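Local atomic coordinates of CCMAN5 (Cellulosimicrobium cellulans, PDB entry 2XSG), a protein that probably hydrolyses alpha-mannosides as a family 92 glycosidase, an activity linked to mannose-6-phosphate modification of yeast-produced lysosomal enzymes. Residues R612-K617 and T645-L650; T313-M318 and M669-A674. All blocks are in the same frame, centred on the assembly; numbering follows the deposited sequence.

How the interactions relate
Interactions 1 and 2 are adjoining contacts in the catalytic domain, their centres about 13 Å apart, and helix 665-675, which follows strand 638-646 in the chain, touches both. Interaction 1 packs Tyr-615 against Tyr-648 and bridges the backbones by water; interaction 2 sets helix 306-318 against helix 665-675. The two tyrosines make the join. Tyr-648 meets the His-314 ring edge-to-face, with Tyr-648 CD2 3.7 Å from His-314 NE2, while Phe-670 CE2 approaches Tyr-615 O at 3.4 Å. The Tyr-648 side chain is about 11 Å from the bound calcium ion, whose site contains Asn-588, Glu-589 and Asp-662, and so is too far away to coordinate it.

Interaction 1. Residues R612-K617 and T645-L650; sequences RAIYTK and TKVYRL
Tyr-648 OH is gripped twice: water 4, lying in the plane of the Tyr-648 ring, donates to it at 2.8 Å from Tyr-648 OH, and the hydroxyl is also hydrogen-bonded to Met-666 O. Water 4 bridges on to Tyr-615 OH, so the two tyrosines are linked at their tips. Behind the tips their side chains run side by side and point the same way. CG is anti to the carbonyl carbon in both, the ring planes are inclined at 32°, and Tyr-615 CD1 comes within 3.3 Å of Tyr-648 CE1. Tyrosine suits a place where a flat apolar body must end in a polar tip. A phenylalanine in place of Tyr-648 would lose the hydroxyl, and with it would probably disturb both the water bridge and the tie to Met-666 O.

Beside the rings, water mediates between the backbones, and no direct hydrogen bond joins the two segments. Waters 1 and 2 lie within donating distance of Lys-617 O, the latter at 2.7 Å from Lys-617 O; they can also donate to Ile-614 O, 2.8 Å from each, but have more acceptors in reach than protons. In turn water 1 accepts from Tyr-648 N, and water 2 from Val-647 N at 3.0 Å. Lys-646 CA adds a C-H...O contact to Lys-617 O (155° at the hydrogen). Water 3 lies between two carbonyls instead, Tyr-615 O and Tyr-648 O, 2.6 Å from the latter. Val-647, a compact branched residue, sets its CB 3.5 Å from Ile-614 O.

The chemistry is that of a hydrated seam: water mediates between main-chain groups that do not pair directly, probably sharing its protons among the carbonyls, and the tyrosine rings add direct packing.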
# COMPACT_ATOMS: atom_id res chain seq x y z
N ARG A 612 20.75 -5.70 -2.74
CA ARG A 612 21.13 -6.01 -1.37
C ARG A 612 21.36 -4.73 -0.54
O ARG A 612 20.96 -4.68 0.63
CB ARG A 612 22.34 -6.95 -1.32
CG ARG A 612 22.71 -7.43 0.08
CD ARG A 612 21.69 -8.39 0.67
NE ARG A 612 21.89 -8.60 2.12
CZ ARG A 612 22.06 -9.79 2.70
NH1 ARG A 612 22.04 -10.91 1.99
NH2 ARG A 612 22.21 -9.86 4.02
N ALA A 613 21.97 -3.71 -1.15
CA ALA A 613 22.35 -2.48 -0.44
C ALA A 613 21.16 -1.60 -0.03
O ALA A 613 21.03 -1.20 1.15
CB ALA A 613 23.36 -1.66 -1.28
N ILE A 614 20.31 -1.29 -1.00
CA ILE A 614 19.14 -0.43 -0.75
C ILE A 614 18.26 -1.05 0.33
O ILE A 614 17.76 -0.34 1.21
CB ILE A 614 18.32 -0.18 -2.05
CG1 ILE A 614 19.15 0.66 -3.05
CG2 ILE A 614 16.99 0.61 -1.76
CD1 ILE A 614 18.64 0.60 -4.50
N TYR A 615 18.07 -2.35 0.27
CA TYR A 615 17.06 -2.99 1.14
C TYR A 615 17.61 -3.50 2.48
O TYR A 615 16.84 -3.69 3.41
CB TYR A 615 16.32 -4.10 0.41
CG TYR A 615 15.46 -3.57 -0.70
CD1 TYR A 615 14.18 -3.10 -0.44
CD2 TYR A 615 15.94 -3.53 -2.02
CE1 TYR A 615 13.37 -2.60 -1.45
CE2 TYR A 615 15.14 -3.03 -3.04
CZ TYR A 615 13.85 -2.57 -2.75
OH TYR A 615 13.06 -2.08 -3.76
N THR A 616 18.92 -3.72 2.58
CA THR A 616 19.45 -4.33 3.80
C THR A 616 20.68 -3.63 4.40
O THR A 616 21.16 -4.06 5.44
CB THR A 616 19.79 -5.82 3.64
OG1 THR A 616 21.01 -5.97 2.92
CG2 THR A 616 18.68 -6.56 2.92
N LYS A 617 21.16 -2.57 3.75
CA LYS A 617 22.36 -1.86 4.17
C LYS A 617 22.12 -0.34 4.17
O LYS A 617 21.00 0.12 3.92
CB LYS A 617 23.53 -2.20 3.24
CG LYS A 617 23.88 -3.69 3.18
CD LYS A 617 25.00 -3.95 2.17
CE LYS A 617 25.43 -5.40 2.15
NZ LYS A 617 26.11 -5.82 3.40
N THR A 645 22.30 6.31 5.01
CA THR A 645 21.37 5.78 5.99
C THR A 645 20.69 4.55 5.41
O THR A 645 20.69 4.37 4.18
CB THR A 645 20.31 6.86 6.35
OG1 THR A 645 19.38 6.33 7.31
CG2 THR A 645 19.55 7.33 5.10
N LYS A 646 20.14 3.70 6.27
CA LYS A 646 19.32 2.57 5.82
C LYS A 646 18.00 3.12 5.34
O LYS A 646 17.42 4.01 5.96
CB LYS A 646 19.05 1.56 6.94
CG LYS A 646 20.26 0.87 7.52
CD LYS A 646 19.78 -0.33 8.36
CE LYS A 646 20.71 -1.53 8.24
NZ LYS A 646 20.31 -2.58 9.23
N VAL A 647 17.50 2.57 4.24
CA VAL A 647 16.23 3.00 3.66
C VAL A 647 15.11 2.36 4.46
O VAL A 647 14.09 2.99 4.75
CB VAL A 647 16.18 2.65 2.15
CG1 VAL A 647 14.77 2.74 1.57
CG2 VAL A 647 17.12 3.56 1.38
N TYR A 648 15.32 1.10 4.83
CA TYR A 648 14.38 0.32 5.60
C TYR A 648 14.98 -0.00 6.97
O TYR A 648 16.08 -0.57 7.02
CB TYR A 648 14.11 -1.00 4.89
CG TYR A 648 13.27 -0.89 3.64
CD1 TYR A 648 13.85 -0.55 2.42
CD2 TYR A 648 11.91 -1.17 3.68
CE1 TYR A 648 13.07 -0.45 1.26
CE2 TYR A 648 11.12 -1.10 2.51
CZ TYR A 648 11.71 -0.73 1.31
OH TYR A 648 10.95 -0.65 0.17
N ARG A 649 14.27 0.34 8.05
CA ARG A 649 14.71 0.03 9.44
C ARG A 649 13.65 -0.78 10.18
O ARG A 649 12.46 -0.55 9.96
CB ARG A 649 14.97 1.31 10.27
CG ARG A 649 15.80 2.40 9.60
CD ARG A 649 16.64 3.22 10.57
NE ARG A 649 18.01 3.24 10.04
CZ ARG A 649 18.93 4.17 10.28
NH1 ARG A 649 18.66 5.21 11.05
NH2 ARG A 649 20.14 4.05 9.72
N LEU A 650 14.07 -1.67 11.07
CA LEU A 650 13.13 -2.28 12.00
C LEU A 650 13.01 -1.33 13.19
O LEU A 650 13.58 -1.57 14.27
CB LEU A 650 13.55 -3.70 12.44
CG LEU A 650 12.43 -4.52 13.09
CD1 LEU A 650 11.42 -5.03 12.05
CD2 LEU A 650 12.99 -5.69 13.90
O HOH W 1 17.80 -0.40 3.99
O HOH W 2 19.51 1.63 2.23
O HOH W 3 17.30 -2.68 6.03
O HOH W 4 11.57 0.11 -2.50

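Interaction 2. Residues T313-M318 and M669-A674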
# COMPACT_ATOMS: atom_id res chain seq x y z
N THR A 313 7.36 -8.56 8.76
CA THR A 313 6.68 -7.31 9.00
C THR A 313 6.18 -6.74 7.66
O THR A 313 5.03 -6.30 7.55
CB THR A 313 7.59 -6.29 9.72
OG1 THR A 313 7.98 -6.80 11.01
CG2 THR A 313 6.89 -4.93 9.88
N HIS A 314 7.04 -6.76 6.65
CA HIS A 314 6.66 -6.23 5.34
C HIS A 314 5.75 -7.19 4.56
O HIS A 314 4.90 -6.74 3.77
CB HIS A 314 7.87 -5.77 4.53
CG HIS A 314 8.57 -4.59 5.14
ND1 HIS A 314 7.92 -3.41 5.43
CD2 HIS A 314 9.85 -4.43 5.54
CE1 HIS A 314 8.77 -2.57 5.98
NE2 HIS A 314 9.95 -3.15 6.05
N LEU A 315 5.91 -8.49 4.77
CA LEU A 315 4.92 -9.42 4.23
C LEU A 315 3.53 -9.10 4.82
O LEU A 315 2.51 -9.05 4.09
CB LEU A 315 5.31 -10.88 4.47
CG LEU A 315 4.55 -11.98 3.73
CD1 LEU A 315 4.73 -11.90 2.20
CD2 LEU A 315 4.94 -13.37 4.22
N TYR A 316 3.49 -8.86 6.13
CA TYR A 316 2.24 -8.45 6.80
C TYR A 316 1.64 -7.20 6.11
O TYR A 316 0.47 -7.17 5.79
CB TYR A 316 2.49 -8.24 8.29
CG TYR A 316 1.43 -7.45 9.04
CD1 TYR A 316 0.29 -8.08 9.56
CD2 TYR A 316 1.58 -6.09 9.26
CE1 TYR A 316 -0.69 -7.35 10.25
CE2 TYR A 316 0.62 -5.36 9.95
CZ TYR A 316 -0.51 -5.99 10.45
OH TYR A 316 -1.46 -5.25 11.14
N ARG A 317 2.47 -6.20 5.85
CA ARG A 317 2.04 -4.96 5.21
C ARG A 317 1.57 -5.16 3.77
O ARG A 317 0.74 -4.39 3.27
CB ARG A 317 3.19 -3.94 5.23
CG ARG A 317 3.65 -3.47 6.60
CD ARG A 317 2.54 -2.76 7.33
NE ARG A 317 3.03 -2.09 8.53
CZ ARG A 317 2.27 -1.69 9.54
NH1 ARG A 317 0.95 -1.90 9.53
NH2 ARG A 317 2.82 -1.09 10.58
N MET A 318 2.10 -6.17 3.09
CA MET A 318 1.70 -6.50 1.72
C MET A 318 0.24 -6.96 1.58
O MET A 318 -0.37 -6.78 0.53
CB MET A 318 2.65 -7.52 1.09
CG MET A 318 2.22 -7.99 -0.31
SD MET A 318 3.33 -9.28 -0.96
CE MET A 318 4.77 -8.82 -0.09
N MET A 669 7.76 -4.20 -2.27
CA MET A 669 9.08 -4.19 -2.91
C MET A 669 10.17 -4.82 -2.03
O MET A 669 11.08 -5.48 -2.55
CB MET A 669 9.48 -2.79 -3.35
CG MET A 669 8.48 -2.13 -4.29
SD MET A 669 8.03 -3.08 -5.78
CE MET A 669 6.43 -3.77 -5.38
N PHE A 670 10.08 -4.64 -0.72
CA PHE A 670 11.03 -5.31 0.18
C PHE A 670 10.89 -6.82 0.08
O PHE A 670 11.89 -7.54 -0.02
CB PHE A 670 10.84 -4.86 1.63
CG PHE A 670 11.85 -5.46 2.57
CD1 PHE A 670 11.69 -6.76 3.06
CD2 PHE A 670 12.97 -4.73 2.97
CE1 PHE A 670 12.64 -7.32 3.91
CE2 PHE A 670 13.93 -5.30 3.83
CZ PHE A 670 13.75 -6.58 4.30
N VAL A 671 9.66 -7.32 0.16
CA VAL A 671 9.43 -8.75 -0.00
C VAL A 671 10.04 -9.25 -1.32
O VAL A 671 10.73 -10.27 -1.35
CB VAL A 671 7.94 -9.07 0.05
CG1 VAL A 671 7.66 -10.50 -0.50
CG2 VAL A 671 7.44 -8.93 1.49
N ALA A 672 9.77 -8.52 -2.41
CA ALA A 672 10.26 -8.91 -3.75
C ALA A 672 11.79 -8.96 -3.80
O ALA A 672 12.38 -9.90 -4.38
CB ALA A 672 9.72 -7.93 -4.80
N ALA A 673 12.43 -7.96 -3.20
CA ALA A 673 13.89 -7.92 -3.14
C ALA A 673 14.43 -9.13 -2.36
O ALA A 673 15.41 -9.76 -2.79
CB ALA A 673 14.36 -6.63 -2.50
N ALA A 674 13.74 -9.47 -1.26
CA ALA A 674 14.14 -10.59 -0.38
C ALA A 674 14.04 -11.92 -1.09
O ALA A 674 14.96 -12.75 -0.97
CB ALA A 674 13.31 -10.62 0.89
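This is a buried packing contact between two helices of the catalytic domain, 306-318 and 665-675, which are far apart in the sequence. The axes of residues 313-318 and 669-674 pass 8.9 Å apart at a signed crossing angle of -127°, steeply inclined and closer to antiparallel than parallel. Val-671 fills the crossing. Its CG2 branch, anti to the carbonyl carbon, lies against the backbone of the other helix at 3.6 Å from Leu-315 N and also meets Leu-315 CD1; the unbranched Met-318 side chain packs in the same place, crossing Val-671 at about a right angle. A short branched residue suits this place, where the facing backbone is so near.

Next to it His-314 crosses Phe-670 at about a right angle. Its CD2 sits over one face of the phenyl ring, 3.7 Å from Phe-670 CG and displaced toward the rim, with the two planes at 45°. His-314 ND1 is hydrogen-bonded to Ser-667 OG, which would hold the imidazole's rotation and so present its CD2 carbon to the phenyl face. Ile-366 of helix 353-366 adds to the apolar surroundings of Met-318 and Val-671.

With no hydrogen bond between the segments, they are held by apolar packing, while ND1 of the histidine is tied to a serine on the partner helix.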